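Local coordinates for protein endopolygalacturonase (PDB 1KCC) that probably hydrolyses the internal alpha-1,4 links of polygalacturonate in plant cell-wall pectin, as a family 28 glycoside hydrolase, at residues I199-T204 with K228-A233; D153-S158 with C167-Q172. All coordinates share one frame; numbering follows the deposited sequence.

Contact 1 of 2, residues I199-T204 with K228-A233; sequences IGSIAT and KAQRTA. With GTR (beta-D-galactopyranuronic acid), chain B.
Ile202 and Ala229 face each other where segments 199-202 and 228-230 run parallel, 11° apart in direction. Three backbone hydrogen bonds fix the register: Lys228 N to Ile199 O (2.9 Å), Ile202 N to Lys228 O and Gln230 N to Ile202 O. On the tight side, Ile202 CB rests against Ala229 CB at 3.9 Å, on the inward face of the parallel beta-helix, where Val208 and Val238 also touch Ile202. Packing is also close at Gly200, where a CB would run into Lys228 O; the peptide that follows, leading to Ser201, is cis.

The looser, wetter side lies at Gln230 and Thr204, where Gln230 OE1 takes a water held by Thr204 N. Gln230 NE2 lies 3.5 Å from Ala203 CB and, for the serine conformer given, donates to Ser201 OG. With an alanine in place of Gln230, that water would probably lose a partner and Ala203 CB its cover.

Lys228 belongs to the tight part: with CG wedged between N and carbonyl carbon (chi1 32°), it stretches past Gly200, CE lying 3.4 Å from Gly200 O. Its NZ pairs with Asp174 and donates to O6B of the galacturonate (2.9 Å); Arg226 beside it also bonds the sugar, consistent with a basic pocket for the carboxylate.

Contact 2 of 2, residues D153-S158 with C167-Q172; sequences DGFDVS and CIVKNQ. With NA (sodium ion), chain F.
Inside one coil of the parallel beta-helix, Phe155 of strand 155-158 meets Cys167 and Val169 of segment 167-172. No hydrogen bond joins the two segments; they meet by van der Waals contact, mostly between side chains. The far end of the ring does the touching. Phe155 CE2 lies 3.6 Å from Val169 CG2, and Phe155 CZ lies 3.8 Å from Cys167 SG. The sulfur stands 4.9 Å from the centroid of the Phe155 ring and 58° off its normal, an oblique sulfur-aromatic contact. Leu133 and Ile176 also touch this ring, from neighbouring strands.

Val169 uses both branches: with CG1 anti to its own N (chi1 177°), that methyl approaches Gly154 CA at 4.0 Å while CG2 is left for the ring. A side chain on Gly154 would collide with CG2, so the close fit depends on glycine. Further along, Asn171 ND2 comes within 3.4 Å of Gly154 N, but both are donors; the amide nitrogen instead gives hydrogen bonds to the carbonyl oxygens of Thr152 and Asp174. Outside the contact, Ser158 OG lies 3.0 Å from a sodium ion, long for such a bond. Apolar residues from separate sheets meeting across the interior are typical of the right-handed parallel beta-helix of family 28 glycoside hydrolases.

Contacts 1 and 2 report on two directions of the same beta-helix: contact 1 joins neighbouring strands of one sheet, whereas contact 2 spans the interior between sheets. Strands 155-158, 176-179, 197-202 and 226-230 follow one another in the sheet both contacts share. The contact centres are 19 Å apart and their nearest atoms about 7 Å apart, without touching. Asp174 bonds to a residue of each. Contact 1 binds the galacturonate through Lys228, while contact 2 only borders it: the nearest atoms of the Asp153 side chain are about 5 Å from the sugar and about 3 Å from the side chain of Asp173, which hydrogen-bonds the sugar.

Contact 1 of 2, residues I199-T204 with K228-A233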
# COMPACT_ATOMS: atom_id res chain seq x y z
N ILE A 199 6.71 4.28 -2.38
CA ILE A 199 7.61 3.20 -2.74
C ILE A 199 8.62 3.08 -1.62
O ILE A 199 9.26 4.10 -1.25
CB ILE A 199 8.30 3.47 -4.11
CG1 ILE A 199 7.25 3.47 -5.21
CG2 ILE A 199 9.44 2.48 -4.31
CD1 ILE A 199 7.77 4.00 -6.54
N GLY A 200 8.72 1.88 -1.04
CA GLY A 200 9.61 1.62 0.08
C GLY A 200 8.87 1.64 1.44
O GLY A 200 7.66 1.71 1.51
N SER A 201 9.66 1.57 2.53
CA SER A 201 11.12 1.74 2.50
C SER A 201 11.79 0.58 1.79
O SER A 201 11.46 -0.64 1.96
CB SER A 201 11.62 1.94 3.96
OG SER A 201 11.78 0.74 4.60
N ILE A 202 12.71 0.93 0.93
CA ILE A 202 13.50 -0.03 0.17
C ILE A 202 14.62 -0.57 1.07
O ILE A 202 15.42 0.22 1.61
CB ILE A 202 14.06 0.61 -1.09
CG1 ILE A 202 12.92 1.10 -2.03
CG2 ILE A 202 15.02 -0.30 -1.82
CD1 ILE A 202 12.07 -0.00 -2.64
N ALA A 203 14.63 -1.88 1.19
CA ALA A 203 15.61 -2.59 1.99
C ALA A 203 16.64 -3.27 1.11
O ALA A 203 16.46 -3.43 -0.11
CB ALA A 203 14.86 -3.67 2.84
N THR A 204 17.69 -3.77 1.76
CA THR A 204 18.72 -4.49 1.02
C THR A 204 18.14 -5.64 0.19
O THR A 204 17.30 -6.41 0.65
CB THR A 204 19.75 -5.03 2.04
OG1 THR A 204 20.45 -3.85 2.49
CG2 THR A 204 20.73 -6.05 1.48
N LYS A 228 11.20 6.11 -0.62
CA LYS A 228 12.05 6.06 0.56
C LYS A 228 12.91 4.83 0.50
O LYS A 228 12.42 3.71 0.30
CB LYS A 228 11.19 6.06 1.87
CG LYS A 228 9.85 5.38 1.81
CD LYS A 228 9.19 5.24 3.23
CE LYS A 228 7.73 4.77 3.02
NZ LYS A 228 7.12 4.39 4.33
N ALA A 229 14.21 5.01 0.68
CA ALA A 229 15.15 3.89 0.80
C ALA A 229 15.87 4.01 2.12
O ALA A 229 16.31 5.09 2.51
CB ALA A 229 16.17 3.85 -0.32
N GLN A 230 16.00 2.86 2.80
CA GLN A 230 16.81 2.83 3.99
C GLN A 230 18.22 3.33 3.68
O GLN A 230 18.86 2.89 2.72
CB GLN A 230 16.91 1.36 4.51
CG GLN A 230 15.51 0.92 4.94
CD GLN A 230 15.26 -0.53 5.19
OE1 GLN A 230 16.24 -1.17 5.56
NE2 GLN A 230 14.08 -1.08 5.12
N ARG A 231 18.70 4.23 4.55
CA ARG A 231 20.10 4.72 4.38
C ARG A 231 21.06 3.60 4.22
O ARG A 231 22.03 3.73 3.48
CB ARG A 231 20.42 5.58 5.60
CG ARG A 231 21.85 6.15 5.52
CD ARG A 231 22.20 6.95 6.76
NE ARG A 231 21.52 8.21 6.82
CZ ARG A 231 20.63 8.55 7.74
NH1 ARG A 231 20.15 7.72 8.67
NH2 ARG A 231 20.11 9.80 7.75
N THR A 232 20.87 2.48 4.96
CA THR A 232 21.84 1.40 4.97
C THR A 232 21.67 0.36 3.86
O THR A 232 22.49 -0.55 3.80
CB THR A 232 21.77 0.68 6.35
OG1 THR A 232 20.43 0.22 6.51
CG2 THR A 232 22.15 1.61 7.47
N ALA A 233 20.61 0.49 3.06
CA ALA A 233 20.33 -0.58 2.06
C ALA A 233 21.39 -0.68 1.00
O ALA A 233 21.89 0.34 0.47
CB ALA A 233 18.98 -0.31 1.38
C1 GTR B . 5.75 6.38 11.20
C2 GTR B . 5.71 4.92 11.64
C3 GTR B . 6.77 4.18 11.00
C4 GTR B . 6.68 4.26 9.45
C5 GTR B . 6.65 5.77 9.12
C6 GTR B . 6.45 5.98 7.63
O1 GTR B . 4.73 7.11 11.79
O2 GTR B . 5.84 4.87 13.08
O3 GTR B . 6.67 2.74 11.39
O4 GTR B . 5.51 3.58 8.98
O5 GTR B . 5.57 6.44 9.79
O6A GTR B . 5.40 6.46 7.15
O6B GTR B . 7.42 5.66 6.93
O HOH W 1 8.53 2.10 5.18
O HOH W 2 17.87 -2.97 4.61

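Contact 2 of 2, residues D153-S158 with C167-Q172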
# COMPACT_ATOMS: atom_id res chain seq x y z
N ASP A 153 -1.21 0.25 7.16
CA ASP A 153 -1.02 0.37 5.72
C ASP A 153 -2.21 -0.25 4.97
O ASP A 153 -2.70 -1.30 5.32
CB ASP A 153 0.21 -0.44 5.28
CG ASP A 153 1.53 -0.08 5.91
OD1 ASP A 153 1.53 0.50 7.01
OD2 ASP A 153 2.58 -0.40 5.30
N GLY A 154 -2.61 0.40 3.86
CA GLY A 154 -3.68 -0.17 3.07
C GLY A 154 -3.25 -1.43 2.34
O GLY A 154 -3.78 -2.53 2.55
N PHE A 155 -2.24 -1.25 1.46
CA PHE A 155 -1.70 -2.31 0.64
C PHE A 155 -0.17 -2.31 0.74
O PHE A 155 0.43 -1.28 0.47
CB PHE A 155 -2.05 -2.11 -0.85
CG PHE A 155 -3.53 -1.98 -1.09
CD1 PHE A 155 -4.30 -3.14 -1.33
CD2 PHE A 155 -4.16 -0.76 -1.11
CE1 PHE A 155 -5.67 -2.99 -1.56
CE2 PHE A 155 -5.51 -0.63 -1.32
CZ PHE A 155 -6.30 -1.76 -1.54
N ASP A 156 0.40 -3.44 1.15
CA ASP A 156 1.85 -3.63 1.12
C ASP A 156 2.17 -4.60 0.02
O ASP A 156 1.67 -5.76 0.04
CB ASP A 156 2.31 -4.17 2.47
CG ASP A 156 2.16 -3.17 3.59
OD1 ASP A 156 2.48 -1.96 3.32
OD2 ASP A 156 1.84 -3.54 4.72
N VAL A 157 2.95 -4.18 -0.97
CA VAL A 157 3.15 -4.98 -2.18
C VAL A 157 4.60 -5.40 -2.32
O VAL A 157 5.49 -4.55 -2.43
CB VAL A 157 2.70 -4.18 -3.45
CG1 VAL A 157 2.90 -5.05 -4.69
CG2 VAL A 157 1.26 -3.71 -3.33
N SER A 158 4.80 -6.73 -2.38
CA SER A 158 6.09 -7.31 -2.74
C SER A 158 5.73 -8.37 -3.77
O SER A 158 5.44 -9.55 -3.44
CB SER A 158 6.83 -7.92 -1.58
OG SER A 158 7.28 -6.86 -0.70
N CYS A 167 -9.74 1.68 -5.57
CA CYS A 167 -9.80 1.35 -4.13
C CYS A 167 -9.88 2.62 -3.32
O CYS A 167 -9.63 3.75 -3.79
CB CYS A 167 -8.58 0.53 -3.75
SG CYS A 167 -8.51 -1.12 -4.51
N ILE A 168 -10.25 2.45 -2.04
CA ILE A 168 -10.42 3.52 -1.09
C ILE A 168 -9.68 3.11 0.18
O ILE A 168 -9.95 2.01 0.66
CB ILE A 168 -11.89 3.77 -0.79
CG1 ILE A 168 -12.63 4.27 -2.03
CG2 ILE A 168 -12.05 4.73 0.40
CD1 ILE A 168 -14.11 4.46 -1.82
N VAL A 169 -8.78 3.96 0.67
CA VAL A 169 -8.07 3.66 1.92
C VAL A 169 -8.20 4.86 2.87
O VAL A 169 -7.85 5.98 2.51
CB VAL A 169 -6.58 3.41 1.66
CG1 VAL A 169 -5.84 3.17 2.98
CG2 VAL A 169 -6.40 2.23 0.70
N LYS A 170 -8.70 4.58 4.06
CA LYS A 170 -8.80 5.56 5.16
C LYS A 170 -8.00 4.97 6.31
O LYS A 170 -8.40 3.96 6.89
CB LYS A 170 -10.27 5.72 5.60
CG LYS A 170 -11.16 6.20 4.44
CD LYS A 170 -12.62 6.25 4.87
CE LYS A 170 -13.51 6.80 3.76
NZ LYS A 170 -14.99 6.50 4.15
N ASN A 171 -6.85 5.55 6.61
CA ASN A 171 -5.94 4.86 7.52
C ASN A 171 -4.99 5.86 8.18
O ASN A 171 -5.24 7.08 8.21
CB ASN A 171 -5.20 3.71 6.83
CG ASN A 171 -4.19 4.25 5.83
OD1 ASN A 171 -4.22 5.46 5.48
ND2 ASN A 171 -3.27 3.40 5.40
N GLN A 172 -3.89 5.31 8.74
CA GLN A 172 -2.91 6.08 9.54
C GLN A 172 -1.50 5.83 9.10
O GLN A 172 -0.56 6.22 9.80
CB GLN A 172 -3.04 5.82 11.04
CG GLN A 172 -4.41 6.19 11.64
CD GLN A 172 -5.47 5.15 11.34
OE1 GLN A 172 -5.24 3.92 11.43
NE2 GLN A 172 -6.68 5.62 11.05
NA NA F . 5.29 -6.03 1.38